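Local coordinates for hydrogenase expression/formation protein HypE (Desulfovibrio vulgaris subsp. vulgaris, PDB 2Z1U) that binds ATP and magnesium ions and, as a HypE-family maturation protein, probably takes part in assembling hydrogenase, at residues A[58-63]-A[71-76]; A[77-82]-A[121-126]. All coordinates share one frame; numbering follows the deposited sequence.

Contact 1. Residues A[58-63]-A[71-76]; sequences YTVDPI and GTLAVH
Tyr58 OH, at the far end of a ring that lies against Leu73 and Ala74, is hydrogen-bonded to Thr78 OG1, one turn beyond Ala74 on helix 70-83. Thr78 OG1 is hydrogen-bonded to Thr145 as well, on the neighbouring strand 141-151. The setting is the AIR-synthase-like (PurM-like) N-terminal domain: strand 50-58 ends at Tyr58, and the chain passes through the small antiparallel pair 64-65 and 68-69 before helix 70-83 packs on the sheet. Close packing of helix on sheet is illustrated here by a backbone carbon used as a CH-pi donor, since Ala74 CA stands 3.5 Å from the centroid of the Tyr58 ring and only 14° off its normal. With CG anti to the carbonyl carbon (chi1 -63°), Tyr58 lays that face along the helix. The Leu73 carbonyl reaches the rim of the ring, with O 3.2 Å from Tyr58 CE2, while Ala74 O takes a hydrogen bond from Thr145 OG1. Beyond the ring the contact is purely apolar. Val60 and Leu73 meet at roughly a right angle, and one methyl of the leucine serves the whole valine: Leu73 CD2 lies 3.8 Å from both CB and CG1 of Val60.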
loop_
_atom_site.group_PDB
_atom_site.type_symbol
_atom_site.label_atom_id
_atom_site.label_comp_id
_atom_site.label_asym_id
_atom_site.label_seq_id
_atom_site.Cartn_x
_atom_site.Cartn_y
_atom_site.Cartn_z
ATOM N N TYR A 58 8.304 -3.501 -0.668
ATOM C CA TYR A 58 9.762 -3.549 -0.603
ATOM C C TYR A 58 10.162 -4.760 0.225
ATOM O O TYR A 58 9.657 -4.967 1.329
ATOM C CB TYR A 58 10.317 -2.219 -0.062
ATOM C CG TYR A 58 9.967 -1.084 -1.008
ATOM C CD1 TYR A 58 8.736 -0.425 -0.898
ATOM C CD2 TYR A 58 10.830 -0.718 -2.067
ATOM C CE1 TYR A 58 8.375 0.580 -1.774
ATOM C CE2 TYR A 58 10.468 0.304 -2.990
ATOM C CZ TYR A 58 9.230 0.950 -2.826
ATOM O OH TYR A 58 8.820 1.981 -3.663
ATOM N N THR A 59 11.032 -5.586 -0.349
ATOM C CA THR A 59 11.331 -6.917 0.187
ATOM C C THR A 59 12.848 -7.142 0.207
ATOM O O THR A 59 13.312 -8.279 0.264
ATOM C CB THR A 59 10.663 -8.044 -0.666
ATOM O OG1 THR A 59 11.074 -7.904 -2.024
ATOM C CG2 THR A 59 9.133 -7.968 -0.611
ATOM N N VAL A 60 13.611 -6.054 0.175
ATOM C CA VAL A 60 15.074 -6.135 0.001
ATOM C C VAL A 60 15.739 -6.970 1.107
ATOM O O VAL A 60 15.382 -6.889 2.295
ATOM C CB VAL A 60 15.725 -4.726 -0.123
ATOM C CG1 VAL A 60 15.629 -3.969 1.189
ATOM C CG2 VAL A 60 17.194 -4.800 -0.610
ATOM N N ASP A 61 16.676 -7.801 0.682
ATOM C CA ASP A 61 17.471 -8.610 1.580
ATOM C C ASP A 61 18.913 -8.452 1.141
ATOM O O ASP A 61 19.239 -8.810 0.005
ATOM C CB ASP A 61 17.022 -10.069 1.502
ATOM C CG ASP A 61 17.837 -10.985 2.398
ATOM O OD1 ASP A 61 18.162 -12.099 1.938
ATOM O OD2 ASP A 61 18.164 -10.594 3.542
ATOM N N PRO A 62 19.794 -7.922 2.025
ATOM C CA PRO A 62 19.576 -7.523 3.419
ATOM C C PRO A 62 18.841 -6.186 3.577
ATOM O O PRO A 62 18.678 -5.445 2.604
ATOM C CB PRO A 62 21.001 -7.407 3.971
ATOM C CG PRO A 62 21.813 -7.001 2.795
ATOM C CD PRO A 62 21.196 -7.694 1.608
ATOM N N ILE A 63 18.420 -5.895 4.804
ATOM C CA ILE A 63 17.635 -4.702 5.108
ATOM C C ILE A 63 18.510 -3.466 5.029
ATOM O O ILE A 63 18.051 -2.414 4.581
ATOM C CB ILE A 63 16.992 -4.793 6.525
ATOM C CG1 ILE A 63 15.978 -5.934 6.584
ATOM C CG2 ILE A 63 16.366 -3.468 6.942
ATOM C CD1 ILE A 63 15.248 -6.030 7.931
ATOM N N GLY A 71 13.918 1.219 4.259
ATOM C CA GLY A 71 13.183 2.458 4.485
ATOM C C GLY A 71 13.481 3.526 3.452
ATOM O O GLY A 71 12.601 4.221 2.966
ATOM N N THR A 72 14.743 3.653 3.122
ATOM C CA THR A 72 15.180 4.550 2.094
ATOM C C THR A 72 14.542 4.119 0.735
ATOM O O THR A 72 13.993 4.951 -0.005
ATOM C CB THR A 72 16.726 4.524 2.133
ATOM O OG1 THR A 72 17.271 5.819 2.426
ATOM C CG2 THR A 72 17.335 3.870 0.971
ATOM N N LEU A 73 14.589 2.819 0.439
ATOM C CA LEU A 73 13.937 2.270 -0.768
ATOM C C LEU A 73 12.421 2.522 -0.778
ATOM O O LEU A 73 11.851 2.956 -1.798
ATOM C CB LEU A 73 14.217 0.761 -0.875
ATOM C CG LEU A 73 15.237 0.201 -1.878
ATOM C CD1 LEU A 73 16.407 1.138 -2.189
ATOM C CD2 LEU A 73 15.699 -1.243 -1.526
ATOM N N ALA A 74 11.781 2.263 0.366
ATOM C CA ALA A 74 10.336 2.410 0.497
ATOM C C ALA A 74 9.847 3.842 0.165
ATOM O O ALA A 74 8.840 4.018 -0.536
ATOM C CB ALA A 74 9.895 1.984 1.882
ATOM N N VAL A 75 10.569 4.854 0.646
ATOM C CA VAL A 75 10.242 6.246 0.300
ATOM C C VAL A 75 10.680 6.649 -1.131
ATOM O O VAL A 75 9.839 7.067 -1.941
ATOM C CB VAL A 75 10.753 7.232 1.379
ATOM C CG1 VAL A 75 10.557 8.673 0.950
ATOM C CG2 VAL A 75 10.006 6.970 2.703
ATOM N N HIS A 76 11.979 6.538 -1.432
ATOM C CA HIS A 76 12.511 6.960 -2.743
ATOM C C HIS A 76 11.819 6.292 -3.932
ATOM O O HIS A 76 11.451 6.958 -4.908
ATOM C CB HIS A 76 14.036 6.711 -2.844
ATOM C CG HIS A 76 14.844 7.486 -1.846
ATOM N ND1 HIS A 76 16.079 7.066 -1.396
ATOM C CD2 HIS A 76 14.583 8.645 -1.196
ATOM C CE1 HIS A 76 16.544 7.939 -0.518
ATOM N NE2 HIS A 76 15.651 8.899 -0.375
#

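Contact 2. Residues A[77-82]-A[121-126]; sequences GTVNDV and AGVFIV. With MG (magnesium ion), chain C; ATP (adenosine-5'-triphosphate), chain D.
Val79 touches Ala121 and Val123 through methyl groups alone, its CG2 lying 4.0 Å from Ala121 CB and 4.3 Å from Val123 CG1. CG2 stands anti to the carbonyl carbon, and CG1 anti to the backbone N (chi1 164°), which turns both methyls to Ala121. Between the two partners, Gly122 ends helix 104-121 in a Schellman motif with positive phi, and the chain passes into strand 124-133, outermost within this chain in the domain's mixed sheet. That turn sets the alanine and the second valine side by side against helix 70-83, with Ser200 adding to the cover over Val79 and Ala121. Two residues further along the helix, Asp81 faces the nucleotide instead. Its OD2 binds magnesium at 2.2 Å. ATP O2B lies 2.0 Å from the same metal, which also holds a water. Asp220 of the same chain and Asp41 of the second subunit bring the ligands to five, so the metal bridges the subunits. The other oxygen, Asp81 OD1, lies 3.0 Å from ATP O1B, and Asp56 is also close. Such crowding of anionic oxygens is consistent with magnesium offsetting repulsion between carboxylates and triphosphate, while the apolar valine side of the helix packs into the protein core.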
loop_
_atom_site.group_PDB
_atom_site.type_symbol
_atom_site.label_atom_id
_atom_site.label_comp_id
_atom_site.label_asym_id
_atom_site.label_seq_id
_atom_site.Cartn_x
_atom_site.Cartn_y
_atom_site.Cartn_z
ATOM N N GLY A 77 11.631 4.983 -3.844
ATOM C CA GLY A 77 11.080 4.211 -4.987
ATOM C C GLY A 77 9.669 4.685 -5.327
ATOM O O GLY A 77 9.292 4.782 -6.507
ATOM N N THR A 78 8.887 4.991 -4.296
ATOM C CA THR A 78 7.485 5.360 -4.477
ATOM C C THR A 78 7.349 6.854 -4.867
ATOM O O THR A 78 6.545 7.208 -5.747
ATOM C CB THR A 78 6.651 4.950 -3.249
ATOM O OG1 THR A 78 6.526 3.519 -3.255
ATOM C CG2 THR A 78 5.265 5.554 -3.289
ATOM N N VAL A 79 8.156 7.701 -4.233
ATOM C CA VAL A 79 8.344 9.089 -4.676
ATOM C C VAL A 79 8.719 9.079 -6.181
ATOM O O VAL A 79 8.115 9.806 -6.987
ATOM C CB VAL A 79 9.426 9.826 -3.822
ATOM C CG1 VAL A 79 9.924 11.120 -4.513
ATOM C CG2 VAL A 79 8.905 10.156 -2.419
ATOM N N ASN A 80 9.685 8.230 -6.562
ATOM C CA ASN A 80 10.103 8.130 -7.960
ATOM C C ASN A 80 8.994 7.664 -8.910
ATOM O O ASN A 80 8.799 8.275 -9.961
ATOM C CB ASN A 80 11.379 7.257 -8.125
ATOM C CG ASN A 80 12.593 7.894 -7.464
ATOM O OD1 ASN A 80 12.538 9.051 -7.032
ATOM N ND2 ASN A 80 13.660 7.133 -7.309
ATOM N N ASP A 81 8.278 6.596 -8.556
ATOM C CA ASP A 81 7.224 6.083 -9.430
ATOM C C ASP A 81 6.124 7.123 -9.717
ATOM O O ASP A 81 5.686 7.275 -10.853
ATOM C CB ASP A 81 6.617 4.783 -8.866
ATOM C CG ASP A 81 7.060 3.552 -9.648
ATOM O OD1 ASP A 81 6.696 2.405 -9.298
ATOM O OD2 ASP A 81 7.752 3.737 -10.660
ATOM N N VAL A 82 5.667 7.808 -8.674
ATOM C CA VAL A 82 4.721 8.916 -8.849
ATOM C C VAL A 82 5.285 9.978 -9.810
ATOM O O VAL A 82 4.571 10.453 -10.704
ATOM C CB VAL A 82 4.333 9.546 -7.503
ATOM C CG1 VAL A 82 3.538 10.858 -7.720
ATOM C CG2 VAL A 82 3.518 8.542 -6.648
ATOM N N ALA A 121 12.604 14.640 0.302
ATOM C CA ALA A 121 11.754 14.666 -0.881
ATOM C C ALA A 121 10.618 15.699 -0.841
ATOM O O ALA A 121 9.940 15.902 -1.851
ATOM C CB ALA A 121 11.209 13.242 -1.201
ATOM N N GLY A 122 10.390 16.336 0.312
ATOM C CA GLY A 122 9.314 17.327 0.431
ATOM C C GLY A 122 7.934 16.682 0.458
ATOM O O GLY A 122 6.959 17.242 -0.037
ATOM N N VAL A 123 7.877 15.506 1.070
ATOM C CA VAL A 123 6.726 14.639 1.078
ATOM C C VAL A 123 6.361 14.320 2.553
ATOM O O VAL A 123 7.221 14.349 3.430
ATOM C CB VAL A 123 7.109 13.393 0.179
ATOM C CG1 VAL A 123 7.057 12.067 0.897
ATOM C CG2 VAL A 123 6.394 13.416 -1.168
ATOM N N PHE A 124 5.091 14.051 2.843
ATOM C CA PHE A 124 4.718 13.578 4.163
ATOM C C PHE A 124 4.145 12.172 4.128
ATOM O O PHE A 124 3.403 11.832 3.223
ATOM C CB PHE A 124 3.682 14.499 4.808
ATOM C CG PHE A 124 4.241 15.832 5.219
ATOM C CD1 PHE A 124 5.052 15.937 6.341
ATOM C CD2 PHE A 124 3.993 16.970 4.454
ATOM C CE1 PHE A 124 5.588 17.168 6.734
ATOM C CE2 PHE A 124 4.528 18.207 4.821
ATOM C CZ PHE A 124 5.320 18.308 5.973
ATOM N N ILE A 125 4.458 11.386 5.157
ATOM C CA ILE A 125 3.778 10.107 5.375
ATOM C C ILE A 125 2.527 10.403 6.183
ATOM O O ILE A 125 2.609 10.814 7.355
ATOM C CB ILE A 125 4.703 9.065 6.046
ATOM C CG1 ILE A 125 5.833 8.687 5.066
ATOM C CG2 ILE A 125 3.922 7.817 6.418
ATOM C CD1 ILE A 125 7.110 8.328 5.722
ATOM N N VAL A 126 1.370 10.237 5.545
ATOM C CA VAL A 126 0.101 10.744 6.111
ATOM C C VAL A 126 -0.787 9.707 6.776
ATOM O O VAL A 126 -1.707 10.064 7.510
ATOM C CB VAL A 126 -0.756 11.520 5.053
ATOM C CG1 VAL A 126 -0.022 12.792 4.602
ATOM C CG2 VAL A 126 -1.141 10.608 3.837
HETATM MG MG MG C . 8.891 2.340 -11.928
HETATM P PG ATP D . 9.217 -2.325 -9.736
HETATM O O1G ATP D . 8.100 -2.908 -8.850
HETATM O O2G ATP D . 10.032 -3.401 -10.385
HETATM O O3G ATP D . 10.052 -1.243 -9.067
HETATM P PB ATP D . 7.353 -0.590 -11.149
HETATM O O1B ATP D . 6.726 -0.514 -9.742
HETATM O O2B ATP D . 7.671 0.697 -11.848
HETATM O O3B ATP D . 8.594 -1.597 -11.034
HETATM P PA ATP D . 5.735 -2.836 -11.819
HETATM O O1A ATP D . 6.624 -3.801 -12.599
HETATM O O2A ATP D . 5.638 -3.188 -10.361
HETATM O O3A ATP D . 6.270 -1.313 -12.095
HETATM O "O5'" ATP D . 4.315 -2.685 -12.476
HETATM C "C5'" ATP D . 4.124 -2.676 -13.897
HETATM C "C4'" ATP D . 2.668 -2.344 -14.143
HETATM O "O4'" ATP D . 1.901 -3.471 -13.677
HETATM C "C3'" ATP D . 2.197 -1.135 -13.352
HETATM O "O3'" ATP D . 1.272 -0.395 -14.173
HETATM C "C2'" ATP D . 1.445 -1.720 -12.152
HETATM O "O2'" ATP D . 0.374 -0.854 -11.772
HETATM C "C1'" ATP D . 0.924 -3.064 -12.697
HETATM N N9 ATP D . 0.842 -4.133 -11.666
HETATM C C8 ATP D . 1.852 -4.835 -11.134
HETATM N N7 ATP D . 1.384 -5.736 -10.239
HETATM C C5 ATP D . 0.051 -5.556 -10.189
HETATM C C6 ATP D . -1.073 -6.167 -9.439
HETATM N N6 ATP D . -0.820 -7.135 -8.532
HETATM N N1 ATP D . -2.298 -5.716 -9.687
HETATM C C2 ATP D . -2.583 -4.741 -10.571
HETATM N N3 ATP D . -1.598 -4.156 -11.295
HETATM C C4 ATP D . -0.303 -4.531 -11.133
HETATM O O HOH W 1 9.929 0.576 -13.370
#

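Both contacts draw on helix 70-83, residues 71-76 serving contact 1 and 77-82 contact 2, with centres 14 Å apart. They join directly through the hydroxyls of Tyr58 and Thr78, 2.8 Å apart from OH to OG1. The example shows one helix that packs in the core and also carries Asp81 to the metal: at nearest approach the Tyr58 side chain is about 3 Å from that of Asp56, about 6 Å from ATP and about 7 Å from magnesium. ATP itself sits between subunits, held by Thr222 and Arg223 and by Thr127, Gly128 and Thr130 of the second subunit. The same positions of this chain directly follow 121-126, consistent with a reciprocal role at the other ATP, about 12 Å from the Val123 side chain at nearest approach.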